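Local coordinates for Xaa-Pro aminopeptidase (Thermococcus sibiricus MM 739, PDB 4RGZ), which is a zinc-binding peptidase of the M24B family that probably hydrolyses peptide bonds next to proline, at residues T328-I333 / G340-D345; I224-A229 / D237-V242; E263-K268 / D279-G284; K252-I257 / Y289-Y294. One frame throughout, in Å; residues are numbered along the deposited sequence.

Contacts 1 and 2 are two beta hairpins whose centres lie about 9 Å apart. They share the zinc ion and its bound water. Asp226 and Asp237 of contact 2 and Glu344 of contact 1 hold the metal. The helix pair of contact 3 packs behind the contact 1 hairpin, centres about 11 Å apart, with Ile329 CG2 3.8 Å from Ala265 CB. Contact 4 lies against the other end of that hairpin, centres about 12 Å apart, where Ile333 CD1 is 3.6 Å from Tyr291 CB. Helix 249-268 serves contacts 3 and 4. Contact 4 lies away from the metal site, while in contact 3 the Ala282 side chain is about 13 Å from a zinc.

Contact 1. Residues T328-I333 / G340-D345; sequences TIEPGI and GVRIED. With ZN (zinc ion), chain E.
This is an antiparallel pairing of two hairpin strands, buried in the metallopeptidase domain beside the zinc ion. Ile329 N reaches Asp345 O at 3.2 Å, and Asp345 N reaches Ile329 O at 3.1 Å. Toward the other end, Val341 N donates to Ile333 O at 2.8 Å. Glu330 and Pro331 interrupt the strand between these pairs.

The side chains of Glu330 and Glu344 lie alongside each other and point the same way. Their carboxylates stack with planes 11° apart, and Glu330 OE1 is 2.9 Å from Glu344 OE2. Glu330 CG sits between its own backbone N and carbonyl carbon (chi1 57°), and the extended chain runs along Glu344. Glu344 OE1 binds the zinc at 2.2 Å, with OE2 farther off at 2.7 Å, and OE1 accepts a bond from Thr239 OG1. The zinc-bound water donates to Glu330 OE1 at 2.8 Å. An alanine in place of Glu330 would probably leave this water without that acceptor and the Glu344 carboxylate without its stacking partner. Glu330, a known zinc-binding residue of this protein, is not bound to this zinc. Two stacked acids should repel, which the metal probably offsets; Arg342, salt-bridged to Asp226, is only a nearby charge.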
# COMPACT_ATOMS: atom_id res chain seq x y z
N THR A 328 15.45 -5.80 -13.18
CA THR A 328 16.39 -6.40 -12.23
C THR A 328 17.00 -7.67 -12.75
O THR A 328 16.39 -8.37 -13.57
CB THR A 328 15.70 -6.74 -10.90
OG1 THR A 328 14.68 -7.72 -11.14
CG2 THR A 328 15.10 -5.48 -10.26
N ILE A 329 18.22 -7.96 -12.27
CA ILE A 329 18.91 -9.25 -12.47
C ILE A 329 19.29 -9.66 -11.06
O ILE A 329 20.04 -8.94 -10.40
CB ILE A 329 20.14 -9.08 -13.40
CG1 ILE A 329 19.71 -8.44 -14.73
CG2 ILE A 329 20.92 -10.37 -13.61
CD1 ILE A 329 18.74 -9.24 -15.59
N GLU A 330 18.68 -10.73 -10.56
CA GLU A 330 18.78 -11.11 -9.12
C GLU A 330 18.67 -12.63 -8.87
O GLU A 330 17.83 -13.09 -8.10
CB GLU A 330 17.77 -10.33 -8.24
CG GLU A 330 16.29 -10.47 -8.65
CD GLU A 330 15.25 -9.79 -7.72
OE1 GLU A 330 15.50 -9.42 -6.55
OE2 GLU A 330 14.11 -9.63 -8.21
N PRO A 331 19.56 -13.41 -9.49
CA PRO A 331 19.57 -14.83 -9.13
C PRO A 331 19.94 -15.03 -7.65
O PRO A 331 20.65 -14.20 -7.04
CB PRO A 331 20.68 -15.41 -10.02
CG PRO A 331 21.57 -14.26 -10.36
CD PRO A 331 20.69 -13.04 -10.36
N GLY A 332 19.45 -16.12 -7.06
CA GLY A 332 19.88 -16.43 -5.71
C GLY A 332 19.98 -17.92 -5.46
O GLY A 332 19.48 -18.73 -6.25
N ILE A 333 20.64 -18.27 -4.38
CA ILE A 333 20.59 -19.62 -3.87
C ILE A 333 20.04 -19.61 -2.43
O ILE A 333 20.43 -18.75 -1.61
CB ILE A 333 21.94 -20.34 -3.95
CG1 ILE A 333 22.38 -20.42 -5.40
CG2 ILE A 333 21.79 -21.76 -3.42
CD1 ILE A 333 23.76 -21.01 -5.63
N GLY A 340 20.85 -17.82 2.74
CA GLY A 340 20.57 -17.54 1.33
C GLY A 340 21.58 -16.54 0.79
O GLY A 340 22.23 -15.83 1.58
N VAL A 341 21.72 -16.49 -0.55
CA VAL A 341 22.41 -15.39 -1.22
C VAL A 341 21.66 -14.91 -2.46
O VAL A 341 21.35 -15.73 -3.37
CB VAL A 341 23.84 -15.74 -1.68
CG1 VAL A 341 24.52 -14.47 -2.18
CG2 VAL A 341 24.66 -16.40 -0.57
N ARG A 342 21.39 -13.60 -2.51
CA ARG A 342 20.83 -12.94 -3.69
C ARG A 342 21.63 -11.66 -3.97
O ARG A 342 22.00 -10.94 -3.04
CB ARG A 342 19.34 -12.63 -3.52
CG ARG A 342 18.68 -12.00 -4.76
CD ARG A 342 17.37 -11.26 -4.46
NE ARG A 342 16.63 -12.10 -3.55
CZ ARG A 342 16.21 -11.80 -2.34
NH1 ARG A 342 16.30 -10.58 -1.82
NH2 ARG A 342 15.62 -12.76 -1.66
N ILE A 343 21.91 -11.40 -5.24
CA ILE A 343 22.62 -10.17 -5.67
C ILE A 343 21.76 -9.57 -6.80
O ILE A 343 21.51 -10.21 -7.82
CB ILE A 343 24.06 -10.46 -6.17
CG1 ILE A 343 24.92 -11.13 -5.07
CG2 ILE A 343 24.74 -9.19 -6.66
CD1 ILE A 343 26.24 -11.70 -5.58
N GLU A 344 21.31 -8.35 -6.59
CA GLU A 344 20.37 -7.70 -7.47
C GLU A 344 20.91 -6.35 -7.93
O GLU A 344 21.41 -5.53 -7.14
CB GLU A 344 19.06 -7.47 -6.72
CG GLU A 344 17.89 -7.03 -7.59
CD GLU A 344 16.66 -6.67 -6.77
OE1 GLU A 344 16.80 -6.41 -5.53
OE2 GLU A 344 15.56 -6.64 -7.35
N ASP A 345 20.79 -6.12 -9.22
CA ASP A 345 21.13 -4.85 -9.80
C ASP A 345 19.95 -4.38 -10.64
O ASP A 345 19.08 -5.17 -11.06
CB ASP A 345 22.38 -4.98 -10.69
CG ASP A 345 23.70 -4.96 -9.90
OD1 ASP A 345 23.89 -4.13 -8.99
OD2 ASP A 345 24.59 -5.75 -10.23
ZN ZN E . 14.78 -6.55 -4.72
O HOH W 1 13.37 -7.84 -5.57

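Contact 2. Residues I224-A229 / D237-V242; sequences IFDYGA and DVTRTV. With ZN (zinc ion), chain E.
This hairpin, in which segment 224-229 pairs antiparallel with segment 237-242, supplies two of the zinc ligands; Glu344 and a water complete the site. Asp226 OD1 and Asp237 OD1 each bind the metal at 2.1 Å. Asp226 CG stands anti to the backbone N (chi1 -174°), and OD2 forms a salt bridge with Arg342 NH1. Thr239 lies opposite Asp226 on the same face of the sheet, and its hydroxyl bonds to Glu344 OE1.

Backbone bonds tie Phe225 to Arg240 and Tyr227 to Val238 in both directions. Phe225 N donates to Arg240 O at 2.9 Å. The two rings lie on the face away from the metal. Val238 CG1 sits over the Tyr227 ring in a CH-pi contact, 3.7 Å from its centroid and 22° off the normal. Arg240 CB lies over one face of the Phe225 ring, and Val242 CG1 meets the edge of that ring at CE1, 3.7 Å away. An alanine at Phe225 would probably open a gap beside Arg240 CB and Val242 and lose the packing on Ile164 of helix 143-164. A hairpin with two metal-binding aspartates, backed by helices, is characteristic of the pita-bread fold of M24 metallopeptidases.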
# COMPACT_ATOMS: atom_id res chain seq x y z
N ILE A 224 21.12 -10.99 4.01
CA ILE A 224 20.62 -10.46 2.77
C ILE A 224 19.83 -9.21 3.09
O ILE A 224 19.04 -9.19 4.05
CB ILE A 224 19.65 -11.45 2.16
CG1 ILE A 224 20.34 -12.79 1.94
CG2 ILE A 224 19.00 -10.91 0.88
CD1 ILE A 224 19.46 -13.79 1.20
N PHE A 225 20.06 -8.16 2.31
CA PHE A 225 19.22 -6.95 2.43
C PHE A 225 18.78 -6.37 1.07
O PHE A 225 19.57 -6.24 0.13
CB PHE A 225 19.80 -5.92 3.41
CG PHE A 225 21.22 -5.55 3.15
CD1 PHE A 225 22.25 -6.48 3.34
CD2 PHE A 225 21.55 -4.24 2.76
CE1 PHE A 225 23.58 -6.10 3.12
CE2 PHE A 225 22.88 -3.85 2.54
CZ PHE A 225 23.89 -4.78 2.73
N ASP A 226 17.49 -6.08 0.98
CA ASP A 226 16.80 -5.90 -0.29
C ASP A 226 15.85 -4.73 -0.05
O ASP A 226 15.03 -4.77 0.87
CB ASP A 226 16.07 -7.20 -0.64
CG ASP A 226 15.42 -7.21 -2.03
OD1 ASP A 226 15.40 -6.17 -2.73
OD2 ASP A 226 14.91 -8.30 -2.43
N TYR A 227 16.00 -3.67 -0.84
CA TYR A 227 15.28 -2.43 -0.56
C TYR A 227 15.23 -1.61 -1.82
O TYR A 227 15.72 -2.05 -2.87
CB TYR A 227 15.95 -1.64 0.60
CG TYR A 227 17.41 -1.34 0.39
CD1 TYR A 227 18.38 -2.35 0.42
CD2 TYR A 227 17.85 -0.03 0.14
CE1 TYR A 227 19.72 -2.07 0.21
CE2 TYR A 227 19.19 0.25 -0.08
CZ TYR A 227 20.12 -0.75 -0.05
OH TYR A 227 21.46 -0.45 -0.27
N GLY A 228 14.61 -0.44 -1.75
CA GLY A 228 14.46 0.39 -2.91
C GLY A 228 13.86 1.74 -2.61
O GLY A 228 13.19 1.96 -1.60
N ALA A 229 14.11 2.66 -3.53
CA ALA A 229 13.73 4.04 -3.38
C ALA A 229 12.97 4.44 -4.64
O ALA A 229 13.03 3.71 -5.65
CB ALA A 229 14.97 4.88 -3.18
N ASP A 237 15.63 -0.84 -6.80
CA ASP A 237 15.46 -2.14 -6.15
C ASP A 237 16.83 -2.84 -6.17
O ASP A 237 17.32 -3.32 -7.21
CB ASP A 237 14.43 -2.96 -6.94
CG ASP A 237 14.08 -4.28 -6.29
OD1 ASP A 237 14.51 -4.55 -5.13
OD2 ASP A 237 13.37 -5.09 -6.94
N VAL A 238 17.45 -2.90 -5.00
CA VAL A 238 18.74 -3.51 -4.92
C VAL A 238 18.71 -4.55 -3.80
O VAL A 238 17.92 -4.41 -2.83
CB VAL A 238 19.79 -2.41 -4.69
CG1 VAL A 238 19.70 -1.84 -3.30
CG2 VAL A 238 21.18 -2.90 -5.02
N THR A 239 19.53 -5.59 -3.96
CA THR A 239 19.77 -6.61 -2.95
C THR A 239 21.29 -6.82 -2.81
O THR A 239 22.01 -6.93 -3.80
CB THR A 239 19.12 -7.97 -3.33
OG1 THR A 239 17.70 -7.84 -3.52
CG2 THR A 239 19.34 -9.01 -2.27
N ARG A 240 21.78 -6.91 -1.58
CA ARG A 240 23.18 -7.28 -1.38
C ARG A 240 23.32 -8.27 -0.21
O ARG A 240 22.48 -8.32 0.70
CB ARG A 240 24.04 -6.03 -1.15
CG ARG A 240 24.22 -5.18 -2.40
CD ARG A 240 25.11 -5.87 -3.45
NE ARG A 240 25.46 -5.01 -4.57
CZ ARG A 240 24.73 -4.81 -5.67
NH1 ARG A 240 23.55 -5.41 -5.84
NH2 ARG A 240 25.17 -3.99 -6.61
N THR A 241 24.39 -9.06 -0.23
CA THR A 241 24.59 -10.07 0.79
C THR A 241 25.94 -9.91 1.44
O THR A 241 26.95 -9.81 0.77
CB THR A 241 24.42 -11.47 0.19
OG1 THR A 241 23.07 -11.60 -0.27
CG2 THR A 241 24.70 -12.56 1.19
N VAL A 242 25.92 -9.87 2.77
CA VAL A 242 27.12 -9.67 3.57
C VAL A 242 27.21 -10.75 4.66
O VAL A 242 26.20 -11.36 4.99
CB VAL A 242 27.16 -8.26 4.22
CG1 VAL A 242 27.15 -7.16 3.16
CG2 VAL A 242 26.05 -8.06 5.26
ZN ZN E . 14.78 -6.55 -4.72
O HOH W 1 13.37 -7.84 -5.57

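Contact 3. Residues E263-K268 / D279-G284; sequences ETAVQK and DATARG
Thr281 points from helix 279-284 at helix 263-268 and has the largest share of this contact. Its CB lies 4.4 Å from Ala265 CB. The side chain then forks. OG1 stands anti to the carbonyl carbon (chi1 -62°), which leaves the methyl CG2 anti to the backbone N, where it reaches the backbone of the other helix. CG2 is 3.7 Å from Thr264 O and 3.9 Å from Ala265 CA. It also meets the methyl of Thr264, the two side chains lying roughly perpendicular. The other branch, OG1, faces the aliphatic part of Lys268 and is 3.7 Å from Lys268 CG. Its hydrogen bond goes back into its own helix, to Val277 O.

Next to this, Ala265 CB packs against Ala282 CB at 4.0 Å. The two helices run nearly antiparallel, their axes 159° apart and 8.1 Å from each other at closest approach. The small alanine and threonine side chains are consistent with this close spacing. On the inner side, Ala282 also touches Pro331 of strand 326-335. Thr264 OG1 bonds to Glu260 O within its own helix. No hydrogen bond or salt bridge joins the two segments. The contact therefore rests on van der Waals packing of alanine and threonine groups and the aliphatic part of Lys268, and both threonine hydroxyls are satisfied locally.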
# COMPACT_ATOMS: atom_id res chain seq x y z
N GLU A 263 26.62 -11.77 -12.62
CA GLU A 263 27.56 -11.14 -13.53
C GLU A 263 27.32 -11.55 -14.99
O GLU A 263 27.42 -10.72 -15.89
CB GLU A 263 29.00 -11.40 -13.10
CG GLU A 263 30.09 -10.81 -14.02
CD GLU A 263 29.98 -9.30 -14.21
OE1 GLU A 263 29.40 -8.60 -13.35
OE2 GLU A 263 30.47 -8.80 -15.25
N THR A 264 27.00 -12.80 -15.24
CA THR A 264 27.04 -13.25 -16.61
C THR A 264 25.69 -12.98 -17.28
O THR A 264 25.63 -12.72 -18.48
CB THR A 264 27.51 -14.72 -16.69
OG1 THR A 264 28.76 -14.84 -15.97
CG2 THR A 264 27.71 -15.19 -18.13
N ALA A 265 24.63 -12.97 -16.47
CA ALA A 265 23.31 -12.64 -16.98
C ALA A 265 23.25 -11.15 -17.34
O ALA A 265 22.72 -10.76 -18.40
CB ALA A 265 22.25 -13.01 -15.98
N VAL A 266 23.86 -10.33 -16.49
CA VAL A 266 24.01 -8.91 -16.78
C VAL A 266 24.75 -8.76 -18.12
O VAL A 266 24.26 -8.10 -19.01
CB VAL A 266 24.74 -8.17 -15.66
CG1 VAL A 266 25.30 -6.83 -16.16
CG2 VAL A 266 23.79 -7.94 -14.50
N GLN A 267 25.88 -9.43 -18.28
CA GLN A 267 26.64 -9.29 -19.52
C GLN A 267 25.85 -9.76 -20.73
O GLN A 267 26.07 -9.24 -21.83
CB GLN A 267 27.99 -9.99 -19.43
CG GLN A 267 29.03 -9.19 -18.67
CD GLN A 267 30.22 -10.05 -18.23
OE1 GLN A 267 30.27 -11.27 -18.50
NE2 GLN A 267 31.19 -9.41 -17.55
N LYS A 268 24.92 -10.69 -20.52
CA LYS A 268 24.12 -11.22 -21.63
C LYS A 268 23.09 -10.19 -22.09
O LYS A 268 22.67 -10.22 -23.23
CB LYS A 268 23.41 -12.55 -21.23
CG LYS A 268 22.69 -13.28 -22.39
CD LYS A 268 23.63 -14.15 -23.22
CE LYS A 268 22.97 -14.71 -24.47
NZ LYS A 268 23.69 -15.88 -25.07
N ASP A 279 17.34 -15.05 -18.35
CA ASP A 279 17.02 -15.85 -17.17
C ASP A 279 17.78 -17.17 -17.21
O ASP A 279 18.40 -17.58 -16.23
CB ASP A 279 15.51 -16.10 -17.09
CG ASP A 279 15.14 -16.98 -15.92
OD1 ASP A 279 15.15 -16.49 -14.77
OD2 ASP A 279 14.82 -18.17 -16.14
N ALA A 280 17.72 -17.83 -18.37
CA ALA A 280 18.44 -19.10 -18.58
C ALA A 280 19.96 -19.01 -18.42
O ALA A 280 20.62 -20.01 -18.21
CB ALA A 280 18.09 -19.75 -19.92
N THR A 281 20.52 -17.82 -18.51
CA THR A 281 21.97 -17.64 -18.36
C THR A 281 22.35 -17.81 -16.89
O THR A 281 23.15 -18.68 -16.58
CB THR A 281 22.41 -16.28 -18.93
OG1 THR A 281 22.10 -16.27 -20.32
CG2 THR A 281 23.92 -16.03 -18.78
N ALA A 282 21.80 -16.95 -16.03
CA ALA A 282 21.85 -17.07 -14.58
C ALA A 282 21.59 -18.51 -14.13
O ALA A 282 22.45 -19.17 -13.56
CB ALA A 282 20.82 -16.16 -13.96
N ARG A 283 20.39 -18.99 -14.47
CA ARG A 283 19.90 -20.31 -14.08
C ARG A 283 20.84 -21.47 -14.48
O ARG A 283 21.19 -22.29 -13.63
CB ARG A 283 18.51 -20.48 -14.68
CG ARG A 283 17.71 -21.72 -14.35
CD ARG A 283 16.25 -21.33 -14.43
NE ARG A 283 15.76 -21.35 -13.08
CZ ARG A 283 15.25 -20.37 -12.37
NH1 ARG A 283 15.04 -19.15 -12.86
NH2 ARG A 283 14.91 -20.66 -11.13
N GLY A 284 21.23 -21.53 -15.76
CA GLY A 284 22.16 -22.56 -16.26
C GLY A 284 23.37 -22.64 -15.34
O GLY A 284 23.78 -23.71 -14.90

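Contact 4. Residues K252-I257 / Y289-Y294; sequences KKVYEI and YGYGEY
In Tyr291, CG stands anti to the carbonyl carbon (chi1 -76°), which sends the ring from the loop toward helix 252-257. In Ile257, CG1 is likewise anti to the carbonyl carbon (chi1 -71°) and carries CD1 to that ring, which it approaches at a slant. Ile257 CD1 is 3.7 Å from Tyr291 CE1, and the two side chains lie roughly perpendicular.

One turn earlier in the helix, Val254 meets the far part of the same ring. Its CG2 lies 3.5 Å from Tyr291 OH and 3.7 Å from Tyr291 CZ. The methylene CD of Lys253 also comes near this hydroxyl, at 4.0 Å.

Ile257 meets Tyr289 as well. These two side chains run antiparallel alongside one another. Ile257 CG1 lies over the face of the Tyr289 ring in a CH-pi contact, 4.0 Å from the centroid and 30° off the normal. The branch methyl CG2 touches Tyr289 CD2 at 3.6 Å, and CD1 is 3.8 Å from Tyr289 CB. Tyr289 OH bonds to Glu260 OE1 on the same helix that carries Ile257. Ile257 thus packs on both tyrosines, and no hydrogen bond joins the two segments.

Gly290, with its positive phi, is the C-prime residue of a Schellman motif that ends helix 275-288. This turn carries the chain from Tyr289 to Tyr291, and the CB atoms of both point toward helix 252-257. The loop after helix 275-288 thereby packs on helix 249-268, and Val254 and Tyr291 both rest on Ile333 of strand 326-335.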
# COMPACT_ATOMS: atom_id res chain seq x y z
N LYS A 252 31.34 -18.86 1.22
CA LYS A 252 32.24 -18.43 0.14
C LYS A 252 31.86 -19.06 -1.19
O LYS A 252 31.78 -18.40 -2.20
CB LYS A 252 33.69 -18.76 0.47
CG LYS A 252 34.39 -17.75 1.37
CD LYS A 252 35.54 -18.33 2.17
CE LYS A 252 36.76 -18.61 1.32
NZ LYS A 252 38.00 -18.47 2.13
N LYS A 253 31.62 -20.35 -1.16
CA LYS A 253 31.45 -21.11 -2.36
C LYS A 253 30.15 -20.70 -2.99
O LYS A 253 30.10 -20.40 -4.18
CB LYS A 253 31.42 -22.59 -2.02
CG LYS A 253 31.38 -23.50 -3.22
CD LYS A 253 30.60 -24.77 -2.93
CE LYS A 253 31.47 -25.99 -2.91
NZ LYS A 253 30.65 -27.07 -3.53
N VAL A 254 29.09 -20.66 -2.19
CA VAL A 254 27.75 -20.39 -2.73
C VAL A 254 27.67 -18.96 -3.19
O VAL A 254 27.16 -18.70 -4.25
CB VAL A 254 26.62 -20.76 -1.74
CG1 VAL A 254 25.25 -20.22 -2.20
CG2 VAL A 254 26.60 -22.29 -1.58
N TYR A 255 28.16 -18.03 -2.37
CA TYR A 255 28.25 -16.65 -2.78
C TYR A 255 28.91 -16.54 -4.16
O TYR A 255 28.30 -16.00 -5.09
CB TYR A 255 29.05 -15.83 -1.77
CG TYR A 255 28.92 -14.35 -2.06
CD1 TYR A 255 29.69 -13.73 -3.07
CD2 TYR A 255 28.00 -13.58 -1.36
CE1 TYR A 255 29.54 -12.37 -3.35
CE2 TYR A 255 27.84 -12.22 -1.63
CZ TYR A 255 28.60 -11.62 -2.62
OH TYR A 255 28.42 -10.28 -2.84
N GLU A 256 30.15 -17.04 -4.29
CA GLU A 256 30.82 -17.02 -5.60
C GLU A 256 30.00 -17.64 -6.75
O GLU A 256 30.06 -17.14 -7.87
CB GLU A 256 32.26 -17.54 -5.54
CG GLU A 256 33.02 -17.62 -6.87
CD GLU A 256 32.99 -16.35 -7.75
OE1 GLU A 256 33.14 -16.48 -9.00
OE2 GLU A 256 32.82 -15.22 -7.24
N ILE A 257 29.21 -18.69 -6.48
CA ILE A 257 28.33 -19.20 -7.52
C ILE A 257 27.31 -18.12 -7.92
O ILE A 257 27.08 -17.89 -9.11
CB ILE A 257 27.64 -20.53 -7.15
CG1 ILE A 257 28.67 -21.67 -7.14
CG2 ILE A 257 26.55 -20.85 -8.16
CD1 ILE A 257 28.37 -22.77 -6.16
N TYR A 289 26.62 -25.85 -11.18
CA TYR A 289 27.30 -26.09 -9.93
C TYR A 289 26.56 -27.04 -8.99
O TYR A 289 26.98 -27.21 -7.85
CB TYR A 289 27.62 -24.76 -9.25
CG TYR A 289 28.70 -24.01 -9.99
CD1 TYR A 289 29.99 -24.53 -10.09
CD2 TYR A 289 28.42 -22.77 -10.62
CE1 TYR A 289 30.98 -23.86 -10.76
CE2 TYR A 289 29.43 -22.08 -11.30
CZ TYR A 289 30.70 -22.64 -11.36
OH TYR A 289 31.73 -22.00 -12.02
N GLY A 290 25.53 -27.70 -9.52
CA GLY A 290 24.60 -28.51 -8.75
C GLY A 290 23.52 -27.78 -7.94
O GLY A 290 22.64 -28.42 -7.36
N TYR A 291 23.56 -26.45 -7.90
CA TYR A 291 22.63 -25.74 -7.04
C TYR A 291 21.28 -25.43 -7.63
O TYR A 291 20.55 -24.64 -7.08
CB TYR A 291 23.27 -24.47 -6.51
CG TYR A 291 24.22 -24.78 -5.43
CD1 TYR A 291 25.53 -25.22 -5.71
CD2 TYR A 291 23.81 -24.73 -4.10
CE1 TYR A 291 26.40 -25.55 -4.68
CE2 TYR A 291 24.67 -25.04 -3.08
CZ TYR A 291 25.95 -25.44 -3.37
OH TYR A 291 26.75 -25.74 -2.32
N GLY A 292 20.95 -26.04 -8.76
CA GLY A 292 19.66 -25.78 -9.43
C GLY A 292 18.41 -25.81 -8.55
O GLY A 292 17.59 -24.90 -8.64
N GLU A 293 18.28 -26.81 -7.67
CA GLU A 293 17.07 -27.00 -6.85
C GLU A 293 16.75 -25.75 -6.03
O GLU A 293 15.60 -25.45 -5.72
CB GLU A 293 17.22 -28.21 -5.91
CG GLU A 293 17.63 -29.50 -6.62
CD GLU A 293 18.36 -30.50 -5.71
OE1 GLU A 293 18.79 -31.57 -6.22
OE2 GLU A 293 18.52 -30.25 -4.49
N TYR A 294 17.78 -24.99 -5.74
CA TYR A 294 17.69 -23.98 -4.70
C TYR A 294 17.49 -22.56 -5.17
O TYR A 294 17.63 -21.62 -4.37
CB TYR A 294 18.95 -24.06 -3.86
CG TYR A 294 19.28 -25.46 -3.40
CD1 TYR A 294 18.71 -25.99 -2.24
CD2 TYR A 294 20.16 -26.25 -4.15
CE1 TYR A 294 19.02 -27.28 -1.82
CE2 TYR A 294 20.47 -27.53 -3.75
CZ TYR A 294 19.90 -28.03 -2.59
OH TYR A 294 20.25 -29.28 -2.24